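Local coordinates for protein leucine aminopeptidase 2, chloroplastic (Streptomyces sp. BC16019, PDB 5LHJ) that is a manganese-dependent M17-family metalloaminopeptidase of bottromycin maturation that probably removes N-terminal amino acids from peptides, at residues C41-H44 and T45-V49; R165-A168 and E169-A173; L222-T225 and G226-A229; A377-A381 and L382-T386; D440-Q443 and A444-L448. All coordinates share one frame; numbering follows the deposited sequence.

Contact 1. Residues C41-H44 and T45-V49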
loop_
_atom_site.group_PDB
_atom_site.type_symbol
_atom_site.label_atom_id
_atom_site.label_comp_id
_atom_site.label_asym_id
_atom_site.label_seq_id
_atom_site.Cartn_x
_atom_site.Cartn_y
_atom_site.Cartn_z
ATOM N N CYS A 41 48.088 6.641 -21.795
ATOM C CA CYS A 41 48.185 7.385 -23.047
ATOM C C CYS A 41 46.771 7.657 -23.558
ATOM O O CYS A 41 46.004 6.709 -23.743
ATOM C CB CYS A 41 48.941 6.520 -24.063
ATOM S SG CYS A 41 49.147 7.196 -25.725
ATOM N N GLY A 42 46.435 8.927 -23.787
ATOM C CA GLY A 42 45.140 9.317 -24.342
ATOM C C GLY A 42 45.108 9.141 -25.848
ATOM O O GLY A 42 46.028 9.570 -26.534
ATOM N N ARG A 43 44.054 8.508 -26.358
ATOM C CA ARG A 43 43.917 8.228 -27.781
ATOM C C ARG A 43 42.549 8.665 -28.285
ATOM O O ARG A 43 41.540 8.147 -27.831
ATOM C CB ARG A 43 44.081 6.726 -28.031
ATOM C CG ARG A 43 45.420 6.142 -27.603
ATOM C CD ARG A 43 46.518 6.693 -28.483
ATOM N NE ARG A 43 47.816 6.084 -28.229
ATOM C CZ ARG A 43 48.910 6.328 -28.961
ATOM N NH1 ARG A 43 48.875 7.163 -30.012
ATOM N NH2 ARG A 43 50.053 5.718 -28.657
ATOM N N HIS A 44 42.522 9.616 -29.217
ATOM C CA HIS A 44 41.293 9.945 -29.938
ATOM C C HIS A 44 41.067 8.926 -31.036
ATOM O O HIS A 44 41.985 8.212 -31.432
ATOM C CB HIS A 44 41.341 11.362 -30.529
ATOM C CG HIS A 44 41.203 12.449 -29.506
ATOM N ND1 HIS A 44 40.036 12.660 -28.804
ATOM C CD2 HIS A 44 42.085 13.375 -29.057
ATOM C CE1 HIS A 44 40.202 13.675 -27.971
ATOM N NE2 HIS A 44 41.435 14.132 -28.111
ATOM N N THR A 45 39.837 8.868 -31.538
ATOM C CA THR A 45 39.489 7.892 -32.566
ATOM C C THR A 45 40.389 8.167 -33.769
ATOM O O THR A 45 40.650 9.325 -34.099
ATOM C CB THR A 45 38.007 7.990 -32.972
ATOM O OG1 THR A 45 37.740 9.299 -33.465
ATOM C CG2 THR A 45 37.075 7.706 -31.791
ATOM N N GLY A 46 40.919 7.100 -34.359
ATOM C CA GLY A 46 41.844 7.199 -35.489
ATOM C C GLY A 46 43.326 7.221 -35.145
ATOM O O GLY A 46 44.153 7.065 -36.043
ATOM N N ALA A 47 43.672 7.414 -33.868
ATOM C CA ALA A 47 45.077 7.492 -33.436
ATOM C C ALA A 47 45.712 6.106 -33.422
ATOM O O ALA A 47 45.031 5.113 -33.168
ATOM C CB ALA A 47 45.184 8.140 -32.061
ATOM N N ALA A 48 47.012 6.039 -33.707
ATOM C CA ALA A 48 47.701 4.755 -33.849
ATOM C C ALA A 48 47.917 4.087 -32.493
ATOM O O ALA A 48 48.357 4.728 -31.545
ATOM C CB ALA A 48 49.035 4.938 -34.558
ATOM N N VAL A 49 47.586 2.800 -32.417
ATOM C CA VAL A 49 47.975 1.945 -31.295
ATOM C C VAL A 49 48.607 0.680 -31.876
ATOM O O VAL A 49 48.459 0.395 -33.059
ATOM C CB VAL A 49 46.783 1.589 -30.366
ATOM C CG1 VAL A 49 46.260 2.840 -29.670
ATOM C CG2 VAL A 49 45.662 0.882 -31.126
HETATM O O HOH W 1 42.913 5.346 -31.309
#
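H44 and A47 close a type II beta turn, in which A47 N donates to H44 O at 3.1 Å as the chain leaves strand 38-43. G46 takes the third place of the turn with positive phi (93°), where a CB would jam against the carbonyl oxygen before it, so glycine suits it. A water donates to both H44 O and A47 O and so bridges the two ends of the turn. R43 reaches past the turn to the outgoing chain: its chain bends about the CB-CG bond (chi2 -67°), and A48 O lies over one face of the guanidinium, 2.9 Å from R43 NH1 but too poorly angled for a hydrogen bond. V49 CG1 packs along the shaft, 4.0 Å from R43 CG, and A47 CB lies at the guanidinium edge, 4.1 Å from R43 CD. R43 NE bonds weakly to N79 on strand 76-81, while H44 donates ND1 to G83 O. With an alanine here instead of R43, A48 O would probably lose the positive group beside it and V49 CG1 its aliphatic neighbour. Backbone bond and water thus hold this turn of the N-terminal domain, while R43 adds packing and probably a favourable approach to A48 O.

Contact 2. Residues R165-A168 and E169-A173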
loop_
_atom_site.group_PDB
_atom_site.type_symbol
_atom_site.label_atom_id
_atom_site.label_comp_id
_atom_site.label_asym_id
_atom_site.label_seq_id
_atom_site.Cartn_x
_atom_site.Cartn_y
_atom_site.Cartn_z
ATOM N N ARG A 165 49.654 25.165 -13.000
ATOM C CA ARG A 165 48.626 25.911 -12.268
ATOM C C ARG A 165 47.279 25.186 -12.387
ATOM O O ARG A 165 46.588 24.993 -11.387
ATOM C CB ARG A 165 48.529 27.354 -12.796
ATOM C CG ARG A 165 47.320 28.167 -12.351
ATOM C CD ARG A 165 47.499 28.771 -10.982
ATOM N NE ARG A 165 48.407 29.920 -11.001
ATOM C CZ ARG A 165 48.775 30.613 -9.919
ATOM N NH1 ARG A 165 48.319 30.282 -8.705
ATOM N NH2 ARG A 165 49.612 31.642 -10.054
ATOM N N ALA A 166 46.928 24.788 -13.609
ATOM C CA ALA A 166 45.668 24.065 -13.860
ATOM C C ALA A 166 45.603 22.733 -13.101
ATOM O O ALA A 166 44.551 22.378 -12.574
ATOM C CB ALA A 166 45.480 23.829 -15.350
ATOM N N VAL A 167 46.721 22.010 -13.041
ATOM C CA VAL A 167 46.789 20.756 -12.274
ATOM C C VAL A 167 46.504 21.027 -10.793
ATOM O O VAL A 167 45.683 20.341 -10.174
ATOM C CB VAL A 167 48.136 20.022 -12.449
ATOM C CG1 VAL A 167 48.258 18.849 -11.474
ATOM C CG2 VAL A 167 48.287 19.533 -13.889
ATOM N N ALA A 168 47.157 22.048 -10.245
ATOM C CA ALA A 168 46.954 22.424 -8.848
ATOM C C ALA A 168 45.508 22.798 -8.550
ATOM O O ALA A 168 44.975 22.383 -7.517
ATOM C CB ALA A 168 47.895 23.571 -8.452
ATOM N N GLU A 169 44.884 23.563 -9.450
ATOM C CA GLU A 169 43.477 23.968 -9.327
ATOM C C GLU A 169 42.560 22.734 -9.314
ATOM O O GLU A 169 41.651 22.632 -8.486
ATOM C CB GLU A 169 43.035 24.886 -10.486
ATOM C CG GLU A 169 43.533 26.335 -10.438
ATOM C CD GLU A 169 43.229 27.121 -11.716
ATOM O OE1 GLU A 169 42.429 26.652 -12.581
ATOM O OE2 GLU A 169 43.813 28.218 -11.871
ATOM N N GLY A 170 42.813 21.806 -10.234
ATOM C CA GLY A 170 42.012 20.583 -10.334
ATOM C C GLY A 170 42.148 19.673 -9.125
ATOM O O GLY A 170 41.163 19.159 -8.616
ATOM N N LEU A 171 43.380 19.462 -8.669
ATOM C CA LEU A 171 43.607 18.664 -7.455
ATOM C C LEU A 171 42.873 19.254 -6.263
ATOM O O LEU A 171 42.216 18.530 -5.511
ATOM C CB LEU A 171 45.105 18.510 -7.142
ATOM C CG LEU A 171 45.993 17.751 -8.141
ATOM C CD1 LEU A 171 47.459 17.831 -7.713
ATOM C CD2 LEU A 171 45.605 16.295 -8.356
ATOM N N ALA A 172 42.919 20.569 -6.120
ATOM C CA ALA A 172 42.279 21.221 -4.986
ATOM C C ALA A 172 40.748 21.114 -5.035
ATOM O O ALA A 172 40.111 20.861 -4.009
ATOM C CB ALA A 172 42.717 22.667 -4.892
ATOM N N ALA A 173 40.166 21.297 -6.216
ATOM C CA ALA A 173 38.723 21.154 -6.383
ATOM C C ALA A 173 38.269 19.722 -6.086
ATOM O O ALA A 173 37.247 19.506 -5.425
ATOM C CB ALA A 173 38.288 21.575 -7.791
#
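E169 lies one helical turn beyond R165 in helix 164-185, and its side chain runs back over the R165 backbone. Its CB rests 3.6 Å from A166 O. CG, turned beside its own backbone N (chi1 -75°), comes to 3.5 Å from R165 O, the same oxygen that accepts the bond from E169 N at 2.9 Å. From CG the chain is extended, and CD still skirts that carbonyl. At the tip, OE2 touches the aliphatic part of R165, 3.5 Å from its CG, whereas OE1 forms a salt bridge to R129. R165 bends at chi2 and chi3, which takes its guanidinium away from the carboxylate, the planes 35° apart; R165 NE remains 5.0 Å from E169 OE2, so any attraction between the opposite charges is probably only long-range. Replacing E169 with an alanine would probably leave R129 without its carboxylate mate and uncover the R165 methylenes.

Elsewhere on the helix, V167 and L171 run alongside one another, with V167 CG1 4.0 Å from L171 CD1; branched apolar chains suit this partly buried flank. G170 and A166 keep their face slim, and their backbones are joined by G170 N to A166 O at 3.0 Å, one of the regular i to i+4 bonds. The turns are packed between two other helices: A166, L171 and A173 lie on helix 124-139, while A168 and A172 meet R300 of helix 286-301.

Contact 3. Residues L222-T225 and G226-A229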
loop_
_atom_site.group_PDB
_atom_site.type_symbol
_atom_site.label_atom_id
_atom_site.label_comp_id
_atom_site.label_asym_id
_atom_site.label_seq_id
_atom_site.Cartn_x
_atom_site.Cartn_y
_atom_site.Cartn_z
ATOM N N LEU A 222 20.220 33.374 19.151
ATOM C CA LEU A 222 20.169 33.748 17.740
ATOM C C LEU A 222 18.761 33.703 17.170
ATOM O O LEU A 222 18.516 34.293 16.129
ATOM C CB LEU A 222 21.086 32.860 16.900
ATOM C CG LEU A 222 22.553 32.792 17.302
ATOM C CD1 LEU A 222 23.314 32.016 16.234
ATOM C CD2 LEU A 222 23.143 34.181 17.497
ATOM N N GLY A 223 17.838 33.027 17.847
ATOM C CA GLY A 223 16.435 33.019 17.422
ATOM C C GLY A 223 16.162 32.171 16.185
ATOM O O GLY A 223 15.201 32.443 15.442
ATOM N N LEU A 224 16.987 31.144 15.974
ATOM C CA LEU A 224 16.814 30.205 14.851
ATOM C C LEU A 224 15.794 29.146 15.282
ATOM O O LEU A 224 16.140 27.999 15.586
ATOM C CB LEU A 224 18.158 29.577 14.453
ATOM C CG LEU A 224 19.290 30.564 14.112
ATOM C CD1 LEU A 224 20.586 29.849 13.781
ATOM C CD2 LEU A 224 18.904 31.497 12.981
ATOM N N THR A 225 14.529 29.564 15.291
ATOM C CA THR A 225 13.434 28.798 15.888
ATOM C C THR A 225 13.174 27.489 15.169
ATOM O O THR A 225 12.855 26.486 15.795
ATOM C CB THR A 225 12.117 29.601 15.880
ATOM O OG1 THR A 225 12.379 30.951 16.283
ATOM C CG2 THR A 225 11.097 28.974 16.815
ATOM N N GLY A 226 13.292 27.517 13.846
ATOM C CA GLY A 226 13.072 26.316 13.043
ATOM C C GLY A 226 14.079 25.229 13.380
ATOM O O GLY A 226 13.715 24.075 13.602
ATOM N N LEU A 227 15.352 25.611 13.452
ATOM C CA LEU A 227 16.424 24.682 13.816
ATOM C C LEU A 227 16.194 24.041 15.193
ATOM O O LEU A 227 16.284 22.820 15.331
ATOM C CB LEU A 227 17.781 25.403 13.787
ATOM C CG LEU A 227 18.997 24.625 14.309
ATOM C CD1 LEU A 227 19.254 23.362 13.506
ATOM C CD2 LEU A 227 20.213 25.540 14.266
ATOM N N THR A 228 15.912 24.859 16.205
ATOM C CA THR A 228 15.699 24.336 17.566
ATOM C C THR A 228 14.415 23.471 17.662
ATOM O O THR A 228 14.438 22.439 18.315
ATOM C CB THR A 228 15.762 25.444 18.632
ATOM O OG1 THR A 228 14.864 26.484 18.311
ATOM C CG2 THR A 228 17.127 26.037 18.675
ATOM N N ALA A 229 13.343 23.834 16.951
ATOM C CA ALA A 229 12.103 23.016 16.940
ATOM C C ALA A 229 12.284 21.651 16.287
ATOM O O ALA A 229 11.862 20.613 16.837
ATOM C CB ALA A 229 10.972 23.771 16.249
#
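Backbone hydrogen bonds tie L224 and T225 to the first turn of helix 225-231. T228 N donates to L224 O at 3.2 Å, nearly straight at 168°, and A229 N donates to T225 O at 2.9 Å. L224 stands at the N-cap position and is also the centre of an inverse gamma turn, whose bond from T225 N to G223 O is weak. G223, with positive phi (74°), ends the preceding helix, a conformation that glycine adopts easily.

Apolar contact comes from the leucines: L224 CB lies 4.2 Å from L227 CB. Near the backbone oxygens, A229 CB rests 3.3 Å from T225 O, and L227 CB lies close to L224 O.

Polar side chains behave differently at the two threonines. T228 OG1 sits between its own N and carbonyl carbon (chi1 54°), which turns it back to 3.2 Å from T225 O. T225 OG1 instead bonds outside the turn, to R330 O.

L224 and L227 pack on Y240 of strand 239-245 and on helix 345-358, where they touch D352 and V349 respectively; L227 also reaches P312 and A314 of strand 306-316. D352 accepts a hydrogen bond from G226 N, which fastens the start of this short helix to its longer neighbour.

Contact 4. Residues A377-A381 and L382-T386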
loop_
_atom_site.group_PDB
_atom_site.type_symbol
_atom_site.label_atom_id
_atom_site.label_comp_id
_atom_site.label_asym_id
_atom_site.label_seq_id
_atom_site.Cartn_x
_atom_site.Cartn_y
_atom_site.Cartn_z
ATOM N N ALA A 377 10.493 15.259 -4.665
ATOM C CA ALA A 377 9.638 15.445 -5.840
ATOM C C ALA A 377 10.465 15.782 -7.077
ATOM O O ALA A 377 10.104 15.351 -8.173
ATOM C CB ALA A 377 8.595 16.518 -5.577
ATOM N N ALA A 378 11.585 16.491 -6.850
ATOM C CA ALA A 378 12.572 16.885 -7.877
ATOM C C ALA A 378 12.899 15.716 -8.808
ATOM O O ALA A 378 12.608 15.766 -10.022
ATOM C CB ALA A 378 13.835 17.420 -7.207
ATOM N N VAL A 379 13.394 14.648 -8.194
ATOM C CA VAL A 379 13.887 13.462 -8.882
ATOM C C VAL A 379 12.889 12.805 -9.848
ATOM O O VAL A 379 13.313 12.261 -10.859
ATOM C CB VAL A 379 14.461 12.438 -7.859
ATOM C CG1 VAL A 379 13.367 11.701 -7.089
ATOM C CG2 VAL A 379 15.391 11.449 -8.529
ATOM N N HIS A 380 11.583 12.869 -9.561
ATOM C CA HIS A 380 10.581 12.185 -10.388
ATOM C C HIS A 380 10.637 12.556 -11.864
ATOM O O HIS A 380 10.566 11.676 -12.717
ATOM C CB HIS A 380 9.157 12.418 -9.852
ATOM C CG HIS A 380 8.814 11.568 -8.671
ATOM N ND1 HIS A 380 9.354 11.774 -7.420
ATOM C CD2 HIS A 380 7.973 10.515 -8.547
ATOM C CE1 HIS A 380 8.865 10.883 -6.574
ATOM N NE2 HIS A 380 8.029 10.102 -7.235
ATOM N N ALA A 381 10.749 13.848 -12.154
ATOM C CA ALA A 381 10.895 14.312 -13.538
ATOM C C ALA A 381 12.358 14.578 -13.953
ATOM O O ALA A 381 12.686 14.258 -15.097
ATOM C CB ALA A 381 10.014 15.521 -13.820
ATOM N N LEU A 382 13.236 15.057 -13.060
ATOM C CA LEU A 382 14.646 15.343 -13.462
ATOM C C LEU A 382 15.592 14.119 -13.490
ATOM O O LEU A 382 16.651 14.177 -14.126
ATOM C CB LEU A 382 15.274 16.457 -12.622
ATOM C CG LEU A 382 14.611 17.847 -12.646
ATOM C CD1 LEU A 382 15.444 18.830 -11.862
ATOM C CD2 LEU A 382 14.408 18.354 -14.067
ATOM N N GLY A 383 15.220 13.028 -12.818
ATOM C CA GLY A 383 16.115 11.881 -12.686
ATOM C C GLY A 383 17.170 12.047 -11.610
ATOM O O GLY A 383 17.291 13.098 -10.975
ATOM N N THR A 384 17.964 10.997 -11.429
ATOM C CA THR A 384 18.825 10.904 -10.252
ATOM C C THR A 384 20.148 11.669 -10.327
ATOM O O THR A 384 20.846 11.725 -9.308
ATOM C CB THR A 384 19.132 9.434 -9.940
ATOM O OG1 THR A 384 19.819 8.857 -11.051
ATOM C CG2 THR A 384 17.861 8.666 -9.671
ATOM N N ARG A 385 20.518 12.229 -11.490
ATOM C CA ARG A 385 21.852 12.845 -11.663
ATOM C C ARG A 385 21.843 14.354 -11.945
ATOM O O ARG A 385 22.883 14.932 -12.300
ATOM C CB ARG A 385 22.629 12.104 -12.748
ATOM C CG ARG A 385 22.960 10.666 -12.375
ATOM C CD ARG A 385 23.744 10.019 -13.498
ATOM N NE ARG A 385 23.937 8.588 -13.312
ATOM C CZ ARG A 385 24.549 7.800 -14.197
ATOM N NH1 ARG A 385 25.047 8.299 -15.325
ATOM N NH2 ARG A 385 24.655 6.512 -13.953
ATOM N N THR A 386 20.689 14.992 -11.763
ATOM C CA THR A 386 20.525 16.401 -12.095
ATOM C C THR A 386 19.941 17.163 -10.919
ATOM O O THR A 386 18.927 16.744 -10.348
ATOM C CB THR A 386 19.633 16.538 -13.344
ATOM O OG1 THR A 386 20.285 15.902 -14.442
ATOM C CG2 THR A 386 19.392 17.987 -13.698
#
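L382 and G383 bring helix 377-382 to a glycine-ended C-terminus, since their backbone NH groups still bond back to A378 and V379 while G383 leaves helical angles with positive phi. L382 N donates to A378 O at 3.2 Å. The L382 CG sits 3.9 Å from A378 O, and the leucine's apolar end suits a buried place against C412 of strand 410-413. Just before it, A381 O is buried without a polar partner. G383 N donates to V379 O at 2.8 Å, in a bond bent to 143°. The residue has phi 80° and psi 177°, which would press a CB against the carbonyl oxygen before it, so glycine lets the chain turn sharply out of the helix. T384 follows with its methyl laid against the helix and its hydroxyl turned elsewhere: OG1 bonds to E471, so this residue serves an apolar and a polar neighbour at once. R385 leaves the helix behind and makes a cation-pi contact with Y474. T386 begins the approach to strand 386-390 and bonds through OG1 to S410.

The helix also forms part of a subunit interface, where the H380 ring stacks on H380 of the second subunit and V379 packs on its H438. Within the turn, V379 swings CG2 to the side far from its own N, which sets this methyl 3.5 Å from G383 O and 3.9 Å from T384 CG2.

Contact 5. Residues D440-Q443 and A444-L448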
loop_
_atom_site.group_PDB
_atom_site.type_symbol
_atom_site.label_atom_id
_atom_site.label_comp_id
_atom_site.label_asym_id
_atom_site.label_seq_id
_atom_site.Cartn_x
_atom_site.Cartn_y
_atom_site.Cartn_z
ATOM N N ASP A 440 5.876 20.045 -4.946
ATOM C CA ASP A 440 6.604 20.384 -3.705
ATOM C C ASP A 440 8.003 20.986 -3.941
ATOM O O ASP A 440 8.457 21.808 -3.145
ATOM C CB ASP A 440 6.713 19.186 -2.754
ATOM C CG ASP A 440 7.263 19.582 -1.388
ATOM O OD1 ASP A 440 6.696 20.511 -0.758
ATOM O OD2 ASP A 440 8.302 19.011 -0.976
ATOM N N THR A 441 8.690 20.594 -5.011
ATOM C CA THR A 441 10.016 21.153 -5.295
ATOM C C THR A 441 9.931 22.673 -5.538
ATOM O O THR A 441 10.713 23.449 -4.975
ATOM C CB THR A 441 10.698 20.444 -6.492
ATOM O OG1 THR A 441 10.825 19.038 -6.220
ATOM C CG2 THR A 441 12.088 21.027 -6.728
ATOM N N ILE A 442 8.937 23.086 -6.322
ATOM C CA ILE A 442 8.698 24.511 -6.573
ATOM C C ILE A 442 8.162 25.204 -5.309
ATOM O O ILE A 442 8.616 26.305 -4.945
ATOM C CB ILE A 442 7.801 24.718 -7.820
ATOM C CG1 ILE A 442 8.546 24.142 -9.054
ATOM C CG2 ILE A 442 7.452 26.199 -7.970
ATOM C CD1 ILE A 442 7.940 24.403 -10.404
ATOM N N GLN A 443 7.238 24.552 -4.608
ATOM C CA GLN A 443 6.687 25.122 -3.376
ATOM C C GLN A 443 7.775 25.346 -2.321
ATOM O O GLN A 443 7.761 26.366 -1.639
ATOM C CB GLN A 443 5.582 24.238 -2.802
ATOM C CG GLN A 443 4.350 24.181 -3.688
ATOM C CD GLN A 443 3.494 22.958 -3.424
ATOM O OE1 GLN A 443 3.459 22.435 -2.305
ATOM N NE2 GLN A 443 2.772 22.504 -4.446
ATOM N N ALA A 444 8.730 24.412 -2.216
ATOM C CA ALA A 444 9.824 24.567 -1.236
ATOM C C ALA A 444 10.696 25.784 -1.550
ATOM O O ALA A 444 11.126 26.509 -0.640
ATOM C CB ALA A 444 10.678 23.310 -1.156
ATOM N N ALA A 445 10.957 26.006 -2.837
ATOM C CA ALA A 445 11.749 27.143 -3.281
ATOM C C ALA A 445 11.028 28.454 -2.961
ATOM O O ALA A 445 11.636 29.403 -2.461
ATOM C CB ALA A 445 12.045 27.026 -4.778
ATOM N N LEU A 446 9.719 28.495 -3.241
ATOM C CA LEU A 446 8.881 29.664 -2.896
ATOM C C LEU A 446 8.832 29.925 -1.379
ATOM O O LEU A 446 8.875 31.072 -0.930
ATOM C CB LEU A 446 7.462 29.480 -3.448
ATOM C CG LEU A 446 7.363 29.446 -4.983
ATOM C CD1 LEU A 446 6.017 28.899 -5.435
ATOM C CD2 LEU A 446 7.611 30.828 -5.577
ATOM N N PHE A 447 8.731 28.850 -0.601
ATOM C CA PHE A 447 8.796 28.912 0.861
ATOM C C PHE A 447 10.086 29.610 1.304
ATOM O O PHE A 447 10.039 30.568 2.107
ATOM C CB PHE A 447 8.672 27.475 1.429
ATOM C CG PHE A 447 8.684 27.375 2.923
ATOM C CD1 PHE A 447 9.866 27.558 3.654
ATOM C CD2 PHE A 447 7.525 27.038 3.615
ATOM C CE1 PHE A 447 9.879 27.443 5.039
ATOM C CE2 PHE A 447 7.542 26.904 4.999
ATOM C CZ PHE A 447 8.716 27.118 5.712
ATOM N N LEU A 448 11.227 29.140 0.802
ATOM C CA LEU A 448 12.527 29.730 1.160
ATOM C C LEU A 448 12.638 31.187 0.721
ATOM O O LEU A 448 13.197 32.021 1.437
ATOM C CB LEU A 448 13.677 28.934 0.544
ATOM C CG LEU A 448 13.859 27.483 0.997
ATOM C CD1 LEU A 448 15.006 26.860 0.208
ATOM C CD2 LEU A 448 14.118 27.364 2.486
#
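I442 CG2 points anti to its backbone N, while L446 CG lies beside its own N (chi1 -65°), and these torsions bring I442 CG2 to 4.0 Å from L446 CD1. The two chains extend together from the helix, and L446 CG also rests 3.4 Å from I442 O. That oxygen accepts the bond from L446 N at 3.0 Å and 168°. The same i to i+4 pattern of alpha helix 440-449 links A444 N to D440 O at 2.8 Å and F447 N to Q443 O at 2.9 Å; the bond from A445 N to T441 O is weak. Small alanines suit the close packing: A444 CB sits 3.3 Å from D440 O, next to R347, and A445 packs on F390 and H460. The polar residues of the first turn are satisfied by partners beyond the helix. D440 OD1 forms a salt bridge with R347, and its side chain lies about 8 Å from that of D343, which binds manganese in this protein, though none is bound to this chain. T441 OG1 bonds to T375 OG1. Q443 is gripped at both ends of its amide, OE1 by S435 and NE2 by E420. I442 also packs on A381 of the second subunit.

The five contacts follow one another along the chain. Contact 1 belongs to the N-terminal domain, at the end of a strand in its mixed sheet, and lies about 58 Å between centres from contact 3, on the opposite side of the chain's centre. Contact 2, on helix 164-185, is about 26 Å from contact 1 between centres. Contacts 3, 4 and 5 all fall within the catalytic domain. Contacts 4 and 5 are about 15 Å apart between centres and touch, A378 N coming to 2.7 Å from T441 OG1. Side chains of contacts 3 and 5 lie within about 10 Å of residues that bind manganese in this protein; contact 5, like contact 4, also meets the second subunit.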